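Local atomic coordinates of CDP-4-keto-6-deoxy-D-glucose-3-dehydrase (Yersinia pseudotuberculosis, PDB entry 3BB8), a protein that uses pyridoxal 5'-phosphate in lipopolysaccharide biosynthesis, probably to remove the C3 hydroxyl of CDP-4-keto-6-deoxy-D-glucose on the way to a dideoxy sugar. Residues A[66-71]-A[243-248]; A[89-94]-A[285-290]; A[49-54]-A[60-65]. The protein carries 1 engineered substitution. One frame throughout, in Å; residues are numbered along the deposited sequence.

Contact 1: residues A[66-71]-A[243-248]; sequences AFEKKL and SFRDWG. With PLP (pyridoxal-5'-phosphate), chain E.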
loop_
_atom_site.group_PDB
_atom_site.type_symbol
_atom_site.label_atom_id
_atom_site.label_comp_id
_atom_site.label_asym_id
_atom_site.label_seq_id
_atom_site.Cartn_x
_atom_site.Cartn_y
_atom_site.Cartn_z
ATOM N N ALA A 66 -7.385 -17.134 -6.630
ATOM C CA ALA A 66 -8.454 -17.863 -5.954
ATOM C C ALA A 66 -9.283 -16.923 -5.071
ATOM O O ALA A 66 -10.516 -16.970 -5.079
ATOM C CB ALA A 66 -7.862 -18.995 -5.110
ATOM N N PHE A 67 -8.598 -16.061 -4.322
ATOM C CA PHE A 67 -9.279 -15.123 -3.441
ATOM C C PHE A 67 -10.165 -14.149 -4.194
ATOM O O PHE A 67 -11.336 -13.988 -3.856
ATOM C CB PHE A 67 -8.275 -14.335 -2.585
ATOM C CG PHE A 67 -8.929 -13.334 -1.665
ATOM C CD1 PHE A 67 -9.202 -12.037 -2.100
ATOM C CD2 PHE A 67 -9.365 -13.719 -0.397
ATOM C CE1 PHE A 67 -9.905 -11.139 -1.296
ATOM C CE2 PHE A 67 -10.071 -12.827 0.415
ATOM C CZ PHE A 67 -10.342 -11.535 -0.037
ATOM N N GLU A 68 -9.618 -13.503 -5.220
ATOM C CA GLU A 68 -10.400 -12.529 -5.973
ATOM C C GLU A 68 -11.605 -13.192 -6.605
ATOM O O GLU A 68 -12.668 -12.574 -6.756
ATOM C CB GLU A 68 -9.547 -11.852 -7.049
ATOM C CG GLU A 68 -8.368 -11.060 -6.491
ATOM C CD GLU A 68 -7.553 -10.365 -7.575
ATOM O OE1 GLU A 68 -7.350 -10.966 -8.655
ATOM O OE2 GLU A 68 -7.102 -9.224 -7.339
ATOM N N LYS A 69 -11.435 -14.462 -6.962
ATOM C CA LYS A 69 -12.506 -15.231 -7.580
ATOM C C LYS A 69 -13.605 -15.548 -6.577
ATOM O O LYS A 69 -14.770 -15.248 -6.816
ATOM C CB LYS A 69 -11.958 -16.539 -8.157
ATOM C CG LYS A 69 -12.996 -17.383 -8.890
ATOM C CD LYS A 69 -12.427 -18.754 -9.241
ATOM C CE LYS A 69 -13.418 -19.603 -10.027
ATOM N NZ LYS A 69 -12.877 -20.974 -10.237
ATOM N N LYS A 70 -13.236 -16.147 -5.452
ATOM C CA LYS A 70 -14.238 -16.504 -4.454
ATOM C C LYS A 70 -14.959 -15.293 -3.857
ATOM O O LYS A 70 -16.136 -15.384 -3.513
ATOM C CB LYS A 70 -13.619 -17.343 -3.330
ATOM C CG LYS A 70 -14.678 -18.107 -2.525
ATOM C CD LYS A 70 -14.123 -18.773 -1.267
ATOM C CE LYS A 70 -13.179 -19.923 -1.577
ATOM N NZ LYS A 70 -12.618 -20.519 -0.325
ATOM N N LEU A 71 -14.262 -14.164 -3.729
ATOM C CA LEU A 71 -14.892 -12.970 -3.174
ATOM C C LEU A 71 -15.888 -12.440 -4.189
ATOM O O LEU A 71 -16.988 -12.014 -3.832
ATOM C CB LEU A 71 -13.853 -11.884 -2.848
ATOM C CG LEU A 71 -14.436 -10.591 -2.250
ATOM C CD1 LEU A 71 -15.124 -10.906 -0.916
ATOM C CD2 LEU A 71 -13.336 -9.543 -2.052
ATOM N N SER A 243 -4.701 -0.380 -13.409
ATOM C CA SER A 243 -3.616 0.437 -13.937
ATOM C C SER A 243 -3.051 1.330 -12.828
ATOM O O SER A 243 -1.833 1.422 -12.647
ATOM C CB SER A 243 -4.127 1.298 -15.090
ATOM O OG SER A 243 -3.118 2.173 -15.560
ATOM N N PHE A 244 -3.939 1.987 -12.091
ATOM C CA PHE A 244 -3.521 2.856 -10.995
ATOM C C PHE A 244 -2.800 2.047 -9.910
ATOM O O PHE A 244 -1.816 2.502 -9.321
ATOM C CB PHE A 244 -4.731 3.555 -10.400
ATOM C CG PHE A 244 -5.121 4.813 -11.119
ATOM C CD1 PHE A 244 -4.295 5.932 -11.087
ATOM C CD2 PHE A 244 -6.339 4.896 -11.794
ATOM C CE1 PHE A 244 -4.673 7.125 -11.714
ATOM C CE2 PHE A 244 -6.728 6.085 -12.423
ATOM C CZ PHE A 244 -5.892 7.201 -12.381
ATOM N N ARG A 245 -3.283 0.836 -9.662
ATOM C CA ARG A 245 -2.667 -0.007 -8.658
ATOM C C ARG A 245 -1.304 -0.484 -9.136
ATOM O O ARG A 245 -0.360 -0.573 -8.359
ATOM C CB ARG A 245 -3.545 -1.228 -8.341
ATOM C CG ARG A 245 -2.970 -2.079 -7.209
ATOM C CD ARG A 245 -3.614 -3.462 -7.120
ATOM N NE ARG A 245 -3.329 -4.293 -8.286
ATOM C CZ ARG A 245 -3.952 -5.442 -8.558
ATOM N NH1 ARG A 245 -4.902 -5.911 -7.748
ATOM N NH2 ARG A 245 -3.635 -6.119 -9.653
ATOM N N ASP A 246 -1.206 -0.779 -10.425
ATOM C CA ASP A 246 0.034 -1.278 -10.985
ATOM C C ASP A 246 0.947 -0.268 -11.702
ATOM O O ASP A 246 1.219 -0.398 -12.893
ATOM C CB ASP A 246 -0.278 -2.462 -11.910
ATOM C CG ASP A 246 -1.110 -3.550 -11.225
ATOM O OD1 ASP A 246 -1.124 -3.626 -9.975
ATOM O OD2 ASP A 246 -1.748 -4.349 -11.942
ATOM N N TRP A 247 1.432 0.720 -10.954
ATOM C CA TRP A 247 2.350 1.749 -11.442
ATOM C C TRP A 247 1.769 2.667 -12.500
ATOM O O TRP A 247 2.488 3.456 -13.124
ATOM C CB TRP A 247 3.641 1.107 -11.977
ATOM C CG TRP A 247 4.386 0.222 -10.993
ATOM C CD1 TRP A 247 5.150 0.629 -9.929
ATOM C CD2 TRP A 247 4.425 -1.218 -10.986
ATOM N NE1 TRP A 247 5.662 -0.471 -9.264
ATOM C CE2 TRP A 247 5.232 -1.612 -9.890
ATOM C CE3 TRP A 247 3.860 -2.209 -11.799
ATOM C CZ2 TRP A 247 5.485 -2.961 -9.587
ATOM C CZ3 TRP A 247 4.116 -3.564 -11.499
ATOM C CH2 TRP A 247 4.922 -3.921 -10.399
ATOM N N GLY A 248 0.458 2.588 -12.685
ATOM C CA GLY A 248 -0.185 3.409 -13.692
ATOM C C GLY A 248 0.141 2.930 -15.097
ATOM O O GLY A 248 -0.018 3.677 -16.064
HETATM N N1 PLP E . 11.778 3.946 -8.097
HETATM C C2 PLP E . 12.643 3.178 -8.852
HETATM C C2A PLP E . 13.818 3.889 -9.531
HETATM C C3 PLP E . 12.418 1.772 -8.967
HETATM O O3 PLP E . 13.231 0.977 -9.698
HETATM C C4 PLP E . 11.279 1.156 -8.285
HETATM C C4A PLP E . 11.097 -0.380 -8.416
HETATM C C5 PLP E . 10.416 2.004 -7.532
HETATM C C6 PLP E . 10.707 3.420 -7.460
HETATM C C5A PLP E . 9.194 1.595 -6.761
HETATM O O4P PLP E . 9.236 0.338 -6.250
HETATM P P PLP E . 8.034 -0.716 -6.286
HETATM O O1P PLP E . 8.312 -1.707 -5.199
HETATM O O2P PLP E . 8.117 -1.391 -7.780
HETATM O O3P PLP E . 6.682 0.011 -6.092
#

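Contact 2: residues A[89-94]-A[285-290]; sequences ANLLAL and LGYNLK. With PLP (pyridoxal-5'-phosphate), chain E.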
loop_
_atom_site.group_PDB
_atom_site.type_symbol
_atom_site.label_atom_id
_atom_site.label_comp_id
_atom_site.label_asym_id
_atom_site.label_seq_id
_atom_site.Cartn_x
_atom_site.Cartn_y
_atom_site.Cartn_z
ATOM N N ALA A 89 -7.890 0.792 -0.919
ATOM C CA ALA A 89 -9.006 0.476 -1.800
ATOM C C ALA A 89 -9.788 1.759 -2.063
ATOM O O ALA A 89 -10.076 2.089 -3.220
ATOM C CB ALA A 89 -9.910 -0.587 -1.169
ATOM N N ASN A 90 -10.120 2.488 -0.996
ATOM C CA ASN A 90 -10.851 3.750 -1.144
ATOM C C ASN A 90 -10.061 4.701 -2.044
ATOM O O ASN A 90 -10.638 5.367 -2.909
ATOM C CB ASN A 90 -11.092 4.419 0.216
ATOM C CG ASN A 90 -12.235 3.775 1.000
ATOM O OD1 ASN A 90 -12.385 3.995 2.201
ATOM N ND2 ASN A 90 -13.044 2.988 0.322
ATOM N N LEU A 91 -8.746 4.767 -1.847
ATOM C CA LEU A 91 -7.891 5.644 -2.656
ATOM C C LEU A 91 -7.979 5.317 -4.148
ATOM O O LEU A 91 -8.138 6.216 -4.973
ATOM C CB LEU A 91 -6.431 5.536 -2.212
ATOM C CG LEU A 91 -5.442 6.395 -3.014
ATOM C CD1 LEU A 91 -5.834 7.862 -2.918
ATOM C CD2 LEU A 91 -4.032 6.184 -2.486
ATOM N N LEU A 92 -7.888 4.028 -4.480
ATOM C CA LEU A 92 -7.952 3.563 -5.871
ATOM C C LEU A 92 -9.338 3.783 -6.511
ATOM O O LEU A 92 -9.439 4.148 -7.682
ATOM C CB LEU A 92 -7.572 2.073 -5.940
ATOM C CG LEU A 92 -6.088 1.734 -5.710
ATOM C CD1 LEU A 92 -5.899 0.228 -5.621
ATOM C CD2 LEU A 92 -5.258 2.299 -6.866
ATOM N N ALA A 93 -10.395 3.562 -5.734
ATOM C CA ALA A 93 -11.768 3.734 -6.208
ATOM C C ALA A 93 -12.035 5.169 -6.664
ATOM O O ALA A 93 -12.531 5.393 -7.766
ATOM C CB ALA A 93 -12.751 3.342 -5.103
ATOM N N LEU A 94 -11.687 6.137 -5.822
ATOM C CA LEU A 94 -11.899 7.552 -6.136
ATOM C C LEU A 94 -10.938 8.061 -7.210
ATOM O O LEU A 94 -11.331 8.831 -8.083
ATOM C CB LEU A 94 -11.742 8.394 -4.864
ATOM C CG LEU A 94 -12.189 9.858 -4.771
ATOM C CD1 LEU A 94 -11.272 10.772 -5.589
ATOM C CD2 LEU A 94 -13.631 9.966 -5.225
ATOM N N LEU A 285 -1.455 8.250 -13.675
ATOM C CA LEU A 285 -0.632 8.739 -12.571
ATOM C C LEU A 285 -0.855 7.670 -11.496
ATOM O O LEU A 285 -1.736 7.798 -10.634
ATOM C CB LEU A 285 -1.169 10.094 -12.105
ATOM C CG LEU A 285 -0.395 10.876 -11.050
ATOM C CD1 LEU A 285 1.001 11.186 -11.565
ATOM C CD2 LEU A 285 -1.151 12.167 -10.729
ATOM N N GLY A 286 -0.058 6.610 -11.555
ATOM C CA GLY A 286 -0.242 5.508 -10.634
ATOM C C GLY A 286 0.577 5.411 -9.366
ATOM O O GLY A 286 1.391 6.277 -9.033
ATOM N N TYR A 287 0.317 4.312 -8.665
ATOM C CA TYR A 287 0.950 3.949 -7.400
ATOM C C TYR A 287 1.394 2.511 -7.575
ATOM O O TYR A 287 1.439 1.994 -8.680
ATOM C CB TYR A 287 -0.080 3.932 -6.260
ATOM C CG TYR A 287 -0.810 5.222 -6.014
ATOM C CD1 TYR A 287 -1.986 5.524 -6.695
ATOM C CD2 TYR A 287 -0.309 6.155 -5.107
ATOM C CE1 TYR A 287 -2.648 6.735 -6.477
ATOM C CE2 TYR A 287 -0.950 7.353 -4.886
ATOM C CZ TYR A 287 -2.117 7.642 -5.572
ATOM O OH TYR A 287 -2.728 8.848 -5.351
ATOM N N ASN A 288 1.745 1.888 -6.461
ATOM C CA ASN A 288 2.073 0.471 -6.423
ATOM C C ASN A 288 1.441 0.039 -5.117
ATOM O O ASN A 288 2.097 -0.052 -4.071
ATOM C CB ASN A 288 3.562 0.185 -6.374
ATOM C CG ASN A 288 3.852 -1.314 -6.321
ATOM O OD1 ASN A 288 5.008 -1.734 -6.260
ATOM N ND2 ASN A 288 2.797 -2.127 -6.336
ATOM N N LEU A 289 0.144 -0.207 -5.188
ATOM C CA LEU A 289 -0.600 -0.786 -4.087
ATOM C C LEU A 289 -1.065 -2.236 -4.209
ATOM O O LEU A 289 -2.265 -2.517 -4.167
ATOM C CB LEU A 289 -1.797 0.154 -3.927
ATOM C CG LEU A 289 -1.419 1.628 -3.703
ATOM C CD1 LEU A 289 -2.622 2.526 -3.973
ATOM C CD2 LEU A 289 -0.908 1.818 -2.287
ATOM N N LYS A 290 -0.115 -3.154 -4.368
ATOM C CA LYS A 290 -0.448 -4.581 -4.460
ATOM C C LYS A 290 0.000 -5.317 -3.197
ATOM O O LYS A 290 0.803 -4.798 -2.412
ATOM C CB LYS A 290 0.221 -5.241 -5.674
ATOM C CG LYS A 290 -0.123 -4.608 -7.008
ATOM C CD LYS A 290 0.398 -5.433 -8.184
ATOM C CE LYS A 290 1.476 -4.693 -8.979
ATOM N NZ LYS A 290 2.731 -4.437 -8.203
HETATM N N1 PLP E . 11.778 3.946 -8.097
HETATM C C2 PLP E . 12.643 3.178 -8.852
HETATM C C2A PLP E . 13.818 3.889 -9.531
HETATM C C3 PLP E . 12.418 1.772 -8.967
HETATM O O3 PLP E . 13.231 0.977 -9.698
HETATM C C4 PLP E . 11.279 1.156 -8.285
HETATM C C4A PLP E . 11.097 -0.380 -8.416
HETATM C C5 PLP E . 10.416 2.004 -7.532
HETATM C C6 PLP E . 10.707 3.420 -7.460
HETATM C C5A PLP E . 9.194 1.595 -6.761
HETATM O O4P PLP E . 9.236 0.338 -6.250
HETATM P P PLP E . 8.034 -0.716 -6.286
HETATM O O1P PLP E . 8.312 -1.707 -5.199
HETATM O O2P PLP E . 8.117 -1.391 -7.780
HETATM O O3P PLP E . 6.682 0.011 -6.092
#

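Contact 3: residues A[49-54]-A[60-65]; sequences MVEASL and TGRFND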
loop_
_atom_site.group_PDB
_atom_site.type_symbol
_atom_site.label_atom_id
_atom_site.label_comp_id
_atom_site.label_asym_id
_atom_site.label_seq_id
_atom_site.Cartn_x
_atom_site.Cartn_y
_atom_site.Cartn_z
ATOM N N MET A 49 -1.117 -20.009 4.494
ATOM C CA MET A 49 -0.003 -19.071 4.531
ATOM C C MET A 49 1.317 -19.821 4.400
ATOM O O MET A 49 2.285 -19.304 3.837
ATOM C CB MET A 49 -0.017 -18.249 5.820
ATOM C CG MET A 49 -1.144 -17.241 5.868
ATOM S SD MET A 49 -0.890 -16.039 7.169
ATOM C CE MET A 49 -1.363 -17.023 8.613
ATOM N N VAL A 50 1.356 -21.041 4.922
ATOM C CA VAL A 50 2.562 -21.851 4.827
ATOM C C VAL A 50 2.720 -22.305 3.382
ATOM O O VAL A 50 3.827 -22.298 2.842
ATOM C CB VAL A 50 2.500 -23.073 5.771
ATOM C CG1 VAL A 50 3.561 -24.096 5.389
ATOM C CG2 VAL A 50 2.748 -22.614 7.204
ATOM N N GLU A 51 1.611 -22.686 2.753
ATOM C CA GLU A 51 1.656 -23.114 1.361
ATOM C C GLU A 51 2.243 -22.003 0.508
ATOM O O GLU A 51 3.192 -22.226 -0.250
ATOM C CB GLU A 51 0.262 -23.465 0.850
ATOM C CG GLU A 51 -0.162 -24.874 1.191
ATOM C CD GLU A 51 -0.802 -25.580 0.011
ATOM O OE1 GLU A 51 -1.945 -25.219 -0.363
ATOM O OE2 GLU A 51 -0.150 -26.489 -0.551
ATOM N N ALA A 52 1.675 -20.805 0.640
ATOM C CA ALA A 52 2.138 -19.644 -0.105
ATOM C C ALA A 52 3.611 -19.378 0.200
ATOM O O ALA A 52 4.390 -19.060 -0.694
ATOM C CB ALA A 52 1.294 -18.429 0.250
ATOM N N SER A 53 3.993 -19.512 1.463
ATOM C CA SER A 53 5.380 -19.280 1.845
ATOM C C SER A 53 6.282 -20.262 1.108
ATOM O O SER A 53 7.345 -19.894 0.608
ATOM C CB SER A 53 5.566 -19.460 3.356
ATOM O OG SER A 53 4.771 -18.546 4.092
ATOM N N LEU A 54 5.849 -21.515 1.041
ATOM C CA LEU A 54 6.624 -22.547 0.374
ATOM C C LEU A 54 6.684 -22.332 -1.135
ATOM O O LEU A 54 7.707 -22.618 -1.762
ATOM C CB LEU A 54 6.045 -23.929 0.700
ATOM C CG LEU A 54 6.114 -24.334 2.179
ATOM C CD1 LEU A 54 5.506 -25.705 2.352
ATOM C CD2 LEU A 54 7.560 -24.329 2.665
ATOM N N THR A 60 1.535 -11.608 -5.924
ATOM C CA THR A 60 0.229 -12.233 -6.095
ATOM C C THR A 60 0.246 -13.311 -7.177
ATOM O O THR A 60 0.935 -13.192 -8.195
ATOM C CB THR A 60 -0.880 -11.208 -6.445
ATOM O OG1 THR A 60 -0.442 -10.361 -7.515
ATOM C CG2 THR A 60 -1.236 -10.374 -5.229
ATOM N N GLY A 61 -0.519 -14.368 -6.955
ATOM C CA GLY A 61 -0.563 -15.431 -7.936
ATOM C C GLY A 61 -1.680 -16.413 -7.682
ATOM O O GLY A 61 -2.856 -16.050 -7.661
ATOM N N ARG A 62 -1.288 -17.666 -7.498
ATOM C CA ARG A 62 -2.198 -18.774 -7.242
ATOM C C ARG A 62 -3.286 -18.409 -6.233
ATOM O O ARG A 62 -4.476 -18.415 -6.560
ATOM C CB ARG A 62 -1.361 -19.959 -6.754
ATOM C CG ARG A 62 -2.088 -21.136 -6.169
ATOM C CD ARG A 62 -1.043 -22.078 -5.567
ATOM N NE ARG A 62 -1.642 -23.169 -4.805
ATOM C CZ ARG A 62 -1.000 -23.856 -3.865
ATOM N NH1 ARG A 62 0.263 -23.565 -3.567
ATOM N NH2 ARG A 62 -1.625 -24.831 -3.215
ATOM N N PHE A 63 -2.886 -18.071 -5.015
ATOM C CA PHE A 63 -3.860 -17.715 -3.991
ATOM C C PHE A 63 -4.632 -16.425 -4.261
ATOM O O PHE A 63 -5.851 -16.375 -4.044
ATOM C CB PHE A 63 -3.191 -17.632 -2.625
ATOM C CG PHE A 63 -2.679 -18.945 -2.133
ATOM C CD1 PHE A 63 -1.335 -19.283 -2.275
ATOM C CD2 PHE A 63 -3.544 -19.856 -1.532
ATOM C CE1 PHE A 63 -0.863 -20.505 -1.826
ATOM C CE2 PHE A 63 -3.084 -21.080 -1.081
ATOM C CZ PHE A 63 -1.740 -21.409 -1.226
ATOM N N ASN A 64 -3.941 -15.387 -4.734
ATOM C CA ASN A 64 -4.619 -14.129 -5.007
ATOM C C ASN A 64 -5.696 -14.323 -6.059
ATOM O O ASN A 64 -6.747 -13.681 -5.996
ATOM C CB ASN A 64 -3.639 -13.053 -5.475
ATOM C CG ASN A 64 -4.304 -11.684 -5.612
ATOM O OD1 ASN A 64 -4.688 -11.069 -4.614
ATOM N ND2 ASN A 64 -4.455 -11.210 -6.851
ATOM N N ASP A 65 -5.439 -15.200 -7.030
ATOM C CA ASP A 65 -6.420 -15.470 -8.085
ATOM C C ASP A 65 -7.637 -16.136 -7.468
ATOM O O ASP A 65 -8.776 -15.761 -7.752
ATOM C CB ASP A 65 -5.854 -16.403 -9.163
ATOM C CG ASP A 65 -4.760 -15.758 -9.984
ATOM O OD1 ASP A 65 -4.860 -14.540 -10.262
ATOM O OD2 ASP A 65 -3.806 -16.473 -10.364
#

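Contact 1: residues A[66-71]-A[243-248]
A salt-bridge network running from E68 through R245 to D246 joins helix 62-75 to the C-terminal end of helix 235-245, within the aspartate aminotransferase fold. The two backbones stay far apart, with E68 CA and R245 CA, the nearest pair, separated by 15.0 Å, and only these two side chains span the gap, each reaching out to meet the other head-on. E68 is extended beyond CG, and its OE2 comes to the edge of the R245 guanidinium, in the plane of that group. At 4.0 Å from E68 OE2 to R245 NH1 this is a long ion pair and no hydrogen bond, although the carboxylate and guanidinium planes are nearly coplanar, 13° apart. The stronger partner of both ends is the backbone of T82 in strand 79-83: E68 OE2 accepts from T82 N, and R245 NH1 donates to T82 O.

R245 runs out with chi1 at -176° and then bends at chi3, which brings NE back to its neighbour D246. The bond from R245 NE to D246 OD1 is 2.9 Å and nearly straight, at 170°, and arrives on the syn side of the carboxylate, though tilted well out of its plane; R245 NH2 adds a weak bond of 3.5 Å to D246 OD2.

Just beyond, W247 reaches the pyridoxal phosphate held largely by the second subunit, whose S87, D194 and S215 also bond to it. The phosphate lies at the edge of the indole, where W247 NE1 donates to PLP O2P over 3.0 Å and more weakly to PLP O3P.

The guanidinium is thus held in its rotation by D246 and T82, and its charge is probably balanced by the carboxylates of D246 and, at longer range, E68.

Contact 2: residues A[89-94]-A[285-290]
L91 and L92 of helix 86-96 meet Y287 and L289 in a buried, wholly apolar contact between that helix and the loop that leads into helix 293-323. No hydrogen bond crosses it. The L91 side chain runs square to that of Y287 and sets CD2 over one face of the ring, with L91 CD2 4.2 Å from the Y287 centroid and 22° off the normal, a CH-pi contact. The methyl is displaced toward the rim at the hydroxyl end, so that Y287 CZ is the nearest ring atom, 3.9 Å from L91 CD2. CG of L91 stands anti to the backbone N (chi1 179°), which carries both methyls out from the helix toward the tyrosine.

L91 CD2 also touches L289 CD1, more loosely, at 4.2 Å. L289 CD1 is shared with L92, whose CD2 lies 3.9 Å away as the two leucines lie alongside, running in opposite senses. One methyl of the loop therefore bears on successive residues of the helix.

In this fold type, helix 86-96 starts beside the phosphate of the cofactor; here S87 and G86 belong to the PLP site of their own subunit, and N90 lines the same pocket. The loop, by contrast, faces the partner's site: N288 lies against the phosphate of the PLP bonded mainly by the second subunit, and N288 O accepts a hydrogen bond from S85 OG of the second subunit. The L289 side chains of the two subunits pack on each other, while G286 O is bonded by N125 of the second subunit. L92 also rests on I241 and F244 of helix 235-245, and L289 O accepts from T83 OG1.

Contact 3: residues A[49-54]-A[60-65]
E51 and R62 supply the polar part of the contact, a salt bridge of 2.9 Å between E51 OE1 and R62 NH2. The hydrogen bond in it is weak, bent to 117°, with the carboxylate and guanidinium planes 83° apart. R62 is extended from CG to NE, and its NH1 makes a second salt bridge with D55, so the guanidinium is gripped by two acids at the end of helix 43-55.

The apolar part is carried by F63. F63 CZ comes within 3.5 Å of E51 CB, and F63 CE1 lies 3.6 Å from A52 CB. F63 CZ also stands over the centre of the R62 guanidinium, 3.6 Å above its plane.

Helices 43-55 and 62-75 follow each other in sequence through a short connection, and G61 is the N-cap of the second. The carboxylate of D293, at the start of helix 293-323, accepts from the backbone N of G61, F63 and N64, while A52 and F63 both pack on that helix; elsewhere on helix 43-55, V50 and M49 meet the second subunit.

In the fold
Contact 2 is the buried one of the three and purely apolar; contacts 1 and 3 are partly buried and rely on ion pairs, a long one backed by strand 79-83 in contact 1 and a short but bent one in contact 3, with R62 exposed. Contacts 1 and 3 both use helix 62-75, with adjoining segments and centres 14 Å apart. Contacts 1 and 2 touch directly: F244 O and Y287 N lie 2.9 Å apart, a probable hydrogen bond between 243-248 and 285-290, and both approach the same PLP phosphate. Contact 3 lies away from the cofactor, yet all three reach the second subunit, contact 1 through W247.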